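Local coordinates for C-domain type II peptide synthetase (Streptomyces globisporus, PDB 4ZNM), which belongs to the condensation domains of nonribosomal peptide synthetases, here as a separate type II protein, and has a fold of the CoA-acyltransferase clan, at residues Glu189-Ala194 with Ser301-Thr306; Gly251-Ala256 with Val448-Val453; Gln277-Arg282 with Ala443-Val448. One frame throughout, in Å; residues are numbered along the deposited sequence.

Contact 1: residues Glu189-Ala194 with Ser301-Thr306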
loop_
_atom_site.group_PDB
_atom_site.type_symbol
_atom_site.label_atom_id
_atom_site.label_comp_id
_atom_site.label_asym_id
_atom_site.label_seq_id
_atom_site.Cartn_x
_atom_site.Cartn_y
_atom_site.Cartn_z
ATOM N N GLU A 189 -7.494 -16.241 17.777
ATOM C CA GLU A 189 -6.067 -16.416 17.966
ATOM C C GLU A 189 -5.376 -16.167 16.618
ATOM O O GLU A 189 -5.751 -16.754 15.614
ATOM C CB GLU A 189 -5.765 -17.822 18.503
ATOM C CG GLU A 189 -4.352 -18.020 19.074
ATOM C CD GLU A 189 -4.097 -17.231 20.361
ATOM O OE1 GLU A 189 -5.070 -16.821 21.048
ATOM O OE2 GLU A 189 -2.907 -17.025 20.685
ATOM N N PRO A 190 -4.393 -15.258 16.579
ATOM C CA PRO A 190 -3.844 -15.011 15.252
ATOM C C PRO A 190 -2.708 -15.945 14.901
ATOM O O PRO A 190 -1.964 -16.420 15.753
ATOM C CB PRO A 190 -3.345 -13.565 15.348
ATOM C CG PRO A 190 -2.932 -13.423 16.783
ATOM C CD PRO A 190 -3.824 -14.349 17.595
ATOM N N ALA A 191 -2.570 -16.194 13.621
ATOM C CA ALA A 191 -1.374 -16.846 13.123
ATOM C C ALA A 191 -0.273 -15.768 13.118
ATOM O O ALA A 191 -0.534 -14.599 12.822
ATOM C CB ALA A 191 -1.609 -17.415 11.746
ATOM N N GLN A 192 0.939 -16.143 13.488
ATOM C CA GLN A 192 2.048 -15.202 13.435
ATOM C C GLN A 192 2.696 -15.154 12.035
ATOM O O GLN A 192 2.623 -16.118 11.253
ATOM C CB GLN A 192 3.088 -15.585 14.475
ATOM C CG GLN A 192 2.585 -15.556 15.897
ATOM C CD GLN A 192 2.158 -14.175 16.333
ATOM O OE1 GLN A 192 2.529 -13.170 15.748
ATOM N NE2 GLN A 192 1.347 -14.128 17.353
ATOM N N HIS A 193 3.339 -14.038 11.712
ATOM C CA HIS A 193 3.932 -13.907 10.404
ATOM C C HIS A 193 4.991 -14.999 10.139
ATOM O O HIS A 193 5.158 -15.401 9.009
ATOM C CB HIS A 193 4.578 -12.556 10.231
ATOM C CG HIS A 193 5.098 -12.332 8.851
ATOM N ND1 HIS A 193 6.443 -12.305 8.560
ATOM C CD2 HIS A 193 4.454 -12.164 7.671
ATOM C CE1 HIS A 193 6.609 -12.118 7.260
ATOM N NE2 HIS A 193 5.420 -12.043 6.693
ATOM N N ALA A 194 5.669 -15.492 11.181
ATOM C CA ALA A 194 6.692 -16.497 10.998
ATOM C C ALA A 194 6.048 -17.749 10.451
ATOM O O ALA A 194 6.650 -18.466 9.665
ATOM C CB ALA A 194 7.412 -16.796 12.286
ATOM N N SER A 301 -6.630 -17.962 3.825
ATOM C CA SER A 301 -7.432 -17.326 4.876
ATOM C C SER A 301 -6.964 -17.640 6.303
ATOM O O SER A 301 -7.345 -16.941 7.243
ATOM C CB SER A 301 -8.907 -17.714 4.713
ATOM O OG SER A 301 -9.173 -19.033 5.166
ATOM N N ARG A 302 -6.131 -18.666 6.482
ATOM C CA ARG A 302 -5.450 -18.870 7.773
ATOM C C ARG A 302 -4.781 -17.566 8.276
ATOM O O ARG A 302 -4.630 -17.366 9.473
ATOM C CB ARG A 302 -4.406 -19.999 7.640
ATOM C CG ARG A 302 -3.382 -20.140 8.757
ATOM C CD ARG A 302 -3.932 -20.869 9.955
ATOM N NE ARG A 302 -2.924 -21.026 11.008
ATOM C CZ ARG A 302 -3.096 -20.700 12.292
ATOM N NH1 ARG A 302 -4.244 -20.188 12.729
ATOM N NH2 ARG A 302 -2.102 -20.884 13.153
ATOM N N PHE A 303 -4.368 -16.687 7.366
ATOM C CA PHE A 303 -3.569 -15.525 7.762
ATOM C C PHE A 303 -4.329 -14.173 7.772
ATOM O O PHE A 303 -3.724 -13.114 7.863
ATOM C CB PHE A 303 -2.319 -15.475 6.862
ATOM C CG PHE A 303 -1.467 -16.704 7.007
ATOM C CD1 PHE A 303 -0.719 -16.896 8.147
ATOM C CD2 PHE A 303 -1.475 -17.684 6.057
ATOM C CE1 PHE A 303 0.030 -18.040 8.322
ATOM C CE2 PHE A 303 -0.739 -18.838 6.236
ATOM C CZ PHE A 303 0.014 -19.010 7.368
ATOM N N GLU A 304 -5.657 -14.210 7.798
ATOM C CA GLU A 304 -6.449 -12.976 7.694
ATOM C C GLU A 304 -6.407 -12.093 8.946
ATOM O O GLU A 304 -6.699 -10.914 8.868
ATOM C CB GLU A 304 -7.922 -13.320 7.372
ATOM C CG GLU A 304 -8.664 -14.089 8.449
ATOM C CD GLU A 304 -10.031 -14.585 7.968
ATOM O OE1 GLU A 304 -10.791 -15.131 8.797
ATOM O OE2 GLU A 304 -10.340 -14.424 6.762
ATOM N N ASP A 305 -6.092 -12.679 10.099
ATOM C CA ASP A 305 -5.882 -11.919 11.324
ATOM C C ASP A 305 -4.391 -11.662 11.605
ATOM O O ASP A 305 -4.034 -11.279 12.729
ATOM C CB ASP A 305 -6.506 -12.670 12.499
ATOM C CG ASP A 305 -8.028 -12.820 12.345
ATOM O OD1 ASP A 305 -8.678 -11.818 11.959
ATOM O OD2 ASP A 305 -8.565 -13.932 12.555
ATOM N N THR A 306 -3.544 -11.906 10.603
ATOM C CA THR A 306 -2.086 -11.881 10.790
ATOM C C THR A 306 -1.471 -10.545 10.405
ATOM O O THR A 306 -1.653 -10.079 9.272
ATOM C CB THR A 306 -1.364 -12.950 9.954
ATOM O OG1 THR A 306 -1.843 -14.248 10.313
ATOM C CG2 THR A 306 0.170 -12.896 10.206
HETATM O O HOH W 1 -4.434 -15.118 11.388
#
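Ala191 pushes its CB against Arg302 and the type I beta turn Phe303-Thr306, where three different groups meet it. Ala191 CB lies 3.6 Å from Arg302 CZ and sits over the centre of one guanidinium face. From another direction Phe303 CD1 comes within 3.7 Å of Ala191 CB, the ring being set obliquely to it. A small residue suits this place, because one methyl is enough to touch ring, guanidinium and hydroxyl together. Thr306 supplies the polar half. Thr306 OG1 lies beside the backbone N (chi1 -59°) and donates a hydrogen bond of 2.9 Å to Ala191 O, approaching from above the carbonyl plane, 47° out of it. Thr306 CG2 packs nearby, 3.7 Å from His193 N at the start of helix 193-203. One water stitches the two segments together: it accepts from Ala191 N at 3.1 Å, donates to Arg302 O and Thr306 OG1, and takes a weak bond from Asp305 N. Pro190 CB rests 3.5 Å from Asp305 O. Glu195 forms a salt bridge with Arg302 NH2 and also bonds Gln192 N at the N-cap, while Asp305 pairs with Arg170 of helix 162-180. The N-H and C=O of Ala191 are both hydrogen-bonded, to the water and to Thr306 OG1, so its methyl is buried without stranding its own backbone, and the entry to helix 193-203 is tied to the loop before strand 312-319.

Contact 2: residues Gly251-Ala256 with Val448-Val453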
loop_
_atom_site.group_PDB
_atom_site.type_symbol
_atom_site.label_atom_id
_atom_site.label_comp_id
_atom_site.label_asym_id
_atom_site.label_seq_id
_atom_site.Cartn_x
_atom_site.Cartn_y
_atom_site.Cartn_z
ATOM N N GLY A 251 -17.739 12.082 -6.886
ATOM C CA GLY A 251 -18.961 11.302 -6.877
ATOM C C GLY A 251 -19.502 10.969 -8.256
ATOM O O GLY A 251 -19.657 9.802 -8.575
ATOM N N GLU A 252 -19.774 11.983 -9.073
ATOM C CA GLU A 252 -20.212 11.780 -10.462
ATOM C C GLU A 252 -19.298 10.780 -11.216
ATOM O O GLU A 252 -19.763 9.771 -11.749
ATOM C CB GLU A 252 -20.256 13.138 -11.194
ATOM C CG GLU A 252 -21.059 13.168 -12.508
ATOM C CD GLU A 252 -21.547 14.575 -12.894
ATOM O OE1 GLU A 252 -22.774 14.831 -12.828
ATOM O OE2 GLU A 252 -20.708 15.415 -13.281
ATOM N N LEU A 253 -18.004 11.061 -11.267
ATOM C CA LEU A 253 -17.065 10.161 -11.941
ATOM C C LEU A 253 -17.003 8.784 -11.275
ATOM O O LEU A 253 -16.949 7.763 -11.962
ATOM C CB LEU A 253 -15.665 10.768 -11.966
ATOM C CG LEU A 253 -14.575 9.962 -12.679
ATOM C CD1 LEU A 253 -15.020 9.571 -14.092
ATOM C CD2 LEU A 253 -13.313 10.784 -12.712
ATOM N N ALA A 254 -16.989 8.766 -9.941
ATOM C CA ALA A 254 -16.972 7.521 -9.173
ATOM C C ALA A 254 -18.186 6.661 -9.570
ATOM O O ALA A 254 -18.070 5.481 -9.857
ATOM C CB ALA A 254 -17.001 7.813 -7.671
ATOM N N ASP A 255 -19.348 7.278 -9.577
ATOM C CA ASP A 255 -20.571 6.563 -9.901
ATOM C C ASP A 255 -20.510 6.011 -11.332
ATOM O O ASP A 255 -20.934 4.879 -11.570
ATOM C CB ASP A 255 -21.781 7.474 -9.704
ATOM C CG ASP A 255 -22.114 7.695 -8.234
ATOM O OD1 ASP A 255 -21.287 7.348 -7.359
ATOM O OD2 ASP A 255 -23.207 8.226 -7.953
ATOM N N ALA A 256 -19.947 6.779 -12.267
ATOM C CA ALA A 256 -19.819 6.314 -13.649
ATOM C C ALA A 256 -18.867 5.121 -13.744
ATOM O O ALA A 256 -19.098 4.189 -14.515
ATOM C CB ALA A 256 -19.342 7.435 -14.554
ATOM N N VAL A 448 -8.276 11.050 -18.765
ATOM C CA VAL A 448 -8.396 9.816 -19.560
ATOM C C VAL A 448 -9.543 8.968 -19.001
ATOM O O VAL A 448 -10.427 8.505 -19.744
ATOM C CB VAL A 448 -7.077 9.028 -19.570
ATOM C CG1 VAL A 448 -7.296 7.574 -19.976
ATOM C CG2 VAL A 448 -6.092 9.679 -20.511
ATOM N N LEU A 449 -9.534 8.793 -17.678
ATOM C CA LEU A 449 -10.536 7.959 -17.003
ATOM C C LEU A 449 -11.940 8.499 -17.242
ATOM O O LEU A 449 -12.858 7.745 -17.545
ATOM C CB LEU A 449 -10.249 7.877 -15.494
ATOM C CG LEU A 449 -11.248 7.137 -14.630
ATOM C CD1 LEU A 449 -11.309 5.680 -15.041
ATOM C CD2 LEU A 449 -10.863 7.255 -13.162
ATOM N N GLU A 450 -12.123 9.807 -17.123
ATOM C CA GLU A 450 -13.456 10.382 -17.321
ATOM C C GLU A 450 -13.984 10.129 -18.721
ATOM O O GLU A 450 -15.155 9.752 -18.921
ATOM C CB GLU A 450 -13.430 11.875 -17.059
ATOM C CG GLU A 450 -14.800 12.532 -17.101
ATOM C CD GLU A 450 -14.746 13.990 -16.680
ATOM O OE1 GLU A 450 -14.042 14.296 -15.691
ATOM O OE2 GLU A 450 -15.397 14.829 -17.339
ATOM N N ASN A 451 -13.119 10.345 -19.698
ATOM C CA ASN A 451 -13.510 10.214 -21.091
ATOM C C ASN A 451 -13.731 8.756 -21.477
ATOM O O ASN A 451 -14.605 8.437 -22.269
ATOM C CB ASN A 451 -12.454 10.860 -21.972
ATOM C CG ASN A 451 -12.567 12.358 -21.964
ATOM O OD1 ASN A 451 -13.677 12.897 -21.986
ATOM N ND2 ASN A 451 -11.436 13.047 -21.922
ATOM N N ALA A 452 -12.969 7.871 -20.866
ATOM C CA ALA A 452 -13.098 6.453 -21.159
ATOM C C ALA A 452 -14.460 5.896 -20.740
ATOM O O ALA A 452 -15.083 5.185 -21.519
ATOM C CB ALA A 452 -11.983 5.677 -20.478
ATOM N N VAL A 453 -14.917 6.201 -19.522
ATOM C CA VAL A 453 -16.158 5.607 -19.022
ATOM C C VAL A 453 -17.366 6.367 -19.564
ATOM O O VAL A 453 -18.450 5.810 -19.658
ATOM C CB VAL A 453 -16.204 5.562 -17.484
ATOM C CG1 VAL A 453 -15.165 4.607 -16.951
ATOM C CG2 VAL A 453 -16.041 6.937 -16.920
#
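Leu253 is the main bump, reaching from helix 251-264 into a shallow hollow formed by Leu449, Glu450 and Val453 on helix 435-454. Its CB already points toward that helix, and CG stands anti to the backbone N (chi1 -178°). Leu253 CD1 makes the closest approach, settling 3.7 Å from Glu450 CA, so one wall of the hollow is backbone rather than side chain. Val453 CG2 closes another wall, 4.0 Å from Leu253 CD1, and the two side chains cross at about a right angle. The second methyl turns elsewhere: Leu253 CD2 meets Leu449 CD2 at 4.3 Å. Leucine fits because its fork sends one methyl to each place. One turn on, Ala256 is a much smaller bump, its CB 4.1 Å from Val453 CG2; that valine methyl thus lies against both residues of the first helix. The axes of the short segments approach to 10.1 Å and cross at 50°, the gap being spanned by Leu253 and Val453 with the small Ala256 beside them. Glu450, partly exposed, contributes CB to the apolar wall while its carboxylate goes to a salt bridge with Arg250, which precedes the first helix. The two helices follow strands 242-249 and 422-429, antiparallel neighbours in the five-stranded sheet, and helix 268-284 packs against helix 435-454, Ala275 touching Leu449 and Thr271 touching Val453.

Contact 3: residues Gln277-Arg282 with Ala443-Val448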
loop_
_atom_site.group_PDB
_atom_site.type_symbol
_atom_site.label_atom_id
_atom_site.label_comp_id
_atom_site.label_asym_id
_atom_site.label_seq_id
_atom_site.Cartn_x
_atom_site.Cartn_y
_atom_site.Cartn_z
ATOM N N GLN A 277 -3.403 2.166 -18.519
ATOM C CA GLN A 277 -2.751 1.630 -19.705
ATOM C C GLN A 277 -2.982 2.535 -20.890
ATOM O O GLN A 277 -2.052 2.799 -21.687
ATOM C CB GLN A 277 -3.249 0.225 -19.999
ATOM C CG GLN A 277 -2.861 -0.735 -18.920
ATOM C CD GLN A 277 -3.158 -2.160 -19.269
ATOM O OE1 GLN A 277 -2.318 -2.866 -19.827
ATOM N NE2 GLN A 277 -4.347 -2.604 -18.929
ATOM N N VAL A 278 -4.211 3.022 -21.015
ATOM C CA VAL A 278 -4.536 3.959 -22.082
ATOM C C VAL A 278 -3.658 5.201 -21.936
ATOM O O VAL A 278 -3.109 5.705 -22.914
ATOM C CB VAL A 278 -6.037 4.317 -22.100
ATOM C CG1 VAL A 278 -6.343 5.399 -23.110
ATOM C CG2 VAL A 278 -6.854 3.108 -22.484
ATOM N N LEU A 279 -3.527 5.697 -20.716
ATOM C CA LEU A 279 -2.694 6.867 -20.463
ATOM C C LEU A 279 -1.239 6.612 -20.866
ATOM O O LEU A 279 -0.643 7.440 -21.518
ATOM C CB LEU A 279 -2.722 7.254 -18.991
ATOM C CG LEU A 279 -1.810 8.418 -18.562
ATOM C CD1 LEU A 279 -2.280 9.738 -19.161
ATOM C CD2 LEU A 279 -1.769 8.506 -17.072
ATOM N N LEU A 280 -0.675 5.475 -20.471
ATOM C CA LEU A 280 0.704 5.166 -20.834
ATOM C C LEU A 280 0.898 4.964 -22.334
ATOM O O LEU A 280 1.940 5.323 -22.888
ATOM C CB LEU A 280 1.182 3.929 -20.100
ATOM C CG LEU A 280 1.272 4.071 -18.578
ATOM C CD1 LEU A 280 1.718 2.780 -17.940
ATOM C CD2 LEU A 280 2.174 5.190 -18.152
ATOM N N HIS A 281 -0.091 4.378 -22.999
ATOM C CA HIS A 281 -0.033 4.309 -24.442
ATOM C C HIS A 281 0.029 5.700 -25.041
ATOM O O HIS A 281 0.838 5.970 -25.941
ATOM C CB HIS A 281 -1.235 3.579 -25.033
ATOM C CG HIS A 281 -1.394 3.828 -26.491
ATOM N ND1 HIS A 281 -0.564 3.259 -27.429
ATOM C CD2 HIS A 281 -2.230 4.644 -27.170
ATOM C CE1 HIS A 281 -0.915 3.680 -28.630
ATOM N NE2 HIS A 281 -1.918 4.528 -28.498
ATOM N N ARG A 282 -0.836 6.589 -24.573
ATOM C CA ARG A 282 -0.814 7.954 -25.071
ATOM C C ARG A 282 0.507 8.688 -24.718
ATOM O O ARG A 282 1.005 9.505 -25.490
ATOM C CB ARG A 282 -2.016 8.716 -24.526
ATOM C CG ARG A 282 -3.180 8.785 -25.510
ATOM C CD ARG A 282 -4.478 8.284 -24.973
ATOM N NE ARG A 282 -5.385 9.383 -24.663
ATOM C CZ ARG A 282 -6.712 9.321 -24.776
ATOM N NH1 ARG A 282 -7.450 10.376 -24.456
ATOM N NH2 ARG A 282 -7.305 8.210 -25.208
ATOM N N ALA A 443 -3.363 14.716 -13.497
ATOM C CA ALA A 443 -4.489 15.382 -14.140
ATOM C C ALA A 443 -4.814 14.726 -15.487
ATOM O O ALA A 443 -5.980 14.638 -15.860
ATOM C CB ALA A 443 -4.210 16.850 -14.315
ATOM N N ASP A 444 -3.787 14.266 -16.203
ATOM C CA ASP A 444 -3.972 13.530 -17.458
ATOM C C ASP A 444 -4.699 12.207 -17.223
ATOM O O ASP A 444 -5.546 11.783 -18.023
ATOM C CB ASP A 444 -2.627 13.237 -18.133
ATOM C CG ASP A 444 -1.934 14.487 -18.673
ATOM O OD1 ASP A 444 -2.568 15.560 -18.796
ATOM O OD2 ASP A 444 -0.727 14.384 -18.975
ATOM N N TYR A 445 -4.333 11.529 -16.148
ATOM C CA TYR A 445 -5.000 10.275 -15.794
ATOM C C TYR A 445 -6.490 10.504 -15.497
ATOM O O TYR A 445 -7.338 9.755 -15.983
ATOM C CB TYR A 445 -4.339 9.577 -14.582
ATOM C CG TYR A 445 -5.122 8.349 -14.141
ATOM C CD1 TYR A 445 -5.048 7.161 -14.850
ATOM C CD2 TYR A 445 -5.967 8.396 -13.059
ATOM C CE1 TYR A 445 -5.782 6.040 -14.495
ATOM C CE2 TYR A 445 -6.724 7.273 -12.684
ATOM C CZ TYR A 445 -6.632 6.097 -13.410
ATOM O OH TYR A 445 -7.374 4.976 -13.042
ATOM N N LEU A 446 -6.826 11.519 -14.713
ATOM C CA LEU A 446 -8.228 11.709 -14.344
ATOM C C LEU A 446 -9.064 12.067 -15.572
ATOM O O LEU A 446 -10.245 11.680 -15.684
ATOM C CB LEU A 446 -8.377 12.784 -13.249
ATOM C CG LEU A 446 -7.814 12.314 -11.911
ATOM C CD1 LEU A 446 -7.782 13.451 -10.855
ATOM C CD2 LEU A 446 -8.598 11.117 -11.375
ATOM N N ASP A 447 -8.444 12.779 -16.502
ATOM C CA ASP A 447 -9.114 13.135 -17.754
ATOM C C ASP A 447 -9.305 11.890 -18.649
ATOM O O ASP A 447 -10.375 11.693 -19.223
ATOM C CB ASP A 447 -8.313 14.221 -18.509
ATOM C CG ASP A 447 -9.001 14.675 -19.789
ATOM O OD1 ASP A 447 -10.011 15.406 -19.680
ATOM O OD2 ASP A 447 -8.522 14.301 -20.890
ATOM N N VAL A 448 -8.276 11.050 -18.765
ATOM C CA VAL A 448 -8.396 9.816 -19.560
ATOM C C VAL A 448 -9.543 8.968 -19.001
ATOM O O VAL A 448 -10.427 8.505 -19.744
ATOM C CB VAL A 448 -7.077 9.028 -19.570
ATOM C CG1 VAL A 448 -7.296 7.574 -19.976
ATOM C CG2 VAL A 448 -6.092 9.679 -20.511
#
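Val278 makes the first touch, its CG1 lying 3.9 Å from CG1 of Val448 where the two branched side chains cross obliquely. Beta-branched valines suit the place, since each offers a short, stiff side chain held close to its helix; Phe460, near the chain's end, also touches Val278. Next comes Leu279, with the largest buried area of the contact. Its CG is anti to the backbone N (chi1 176°), and its two methyls go to neighbouring residues of the second helix, whose side chains it crosses at about a right angle. Leu279 CD1 presses on Asp444 CB at 3.7 Å and also meets Val448 CG2 at 4.0 Å. Leu279 CD2 lies against Tyr445 CB, likewise at 3.7 Å, near the plane of the ring at its edge. This is a helix-helix crossing within the condensation-domain fold: helix 268-284 runs steeply across helix 435-454, the segment axes 9.6 Å apart and inclined at 120° between N-to-C directions. Tyr445 also ties its helix to helix 268-284: its OH is hydrogen-bonded to Met272 O, and its ring meets that of Trp412 on strand 410-416, so an aromatic with a polar end is well matched to a buried site. One turn beyond Val278, Arg282 is exposed and lays its guanidinium over Val448 CG2, with Arg282 NE 4.2 Å from that methyl. Arg282 NH1 stands 5.4 Å from Asp447 OD2, too far for a salt bridge but near enough that the opposite charges may attract weakly.

Contacts 2 and 3 form one neighbourhood, their centres 12 Å apart: both use helix 435-454, their ranges overlapping at Val448, which makes its contacts in contact 3. Helices 251-264 and 268-284, consecutive in the chain, meet successive parts of it: the later helix takes 443-448 and the earlier one 448-453, so contact 3 is nested inside the chain loop closed by contact 2. Contact 1 lies on the opposite side of the chain's centre, 38 Å from contact 2 and 39 Å from contact 3 between centres. It mixes apolar packing with a direct hydrogen bond and a bridging water, whereas contacts 2 and 3 have no hydrogen bonds across them. None includes the sodium-site residues Ser130, Glu133 and Pro135.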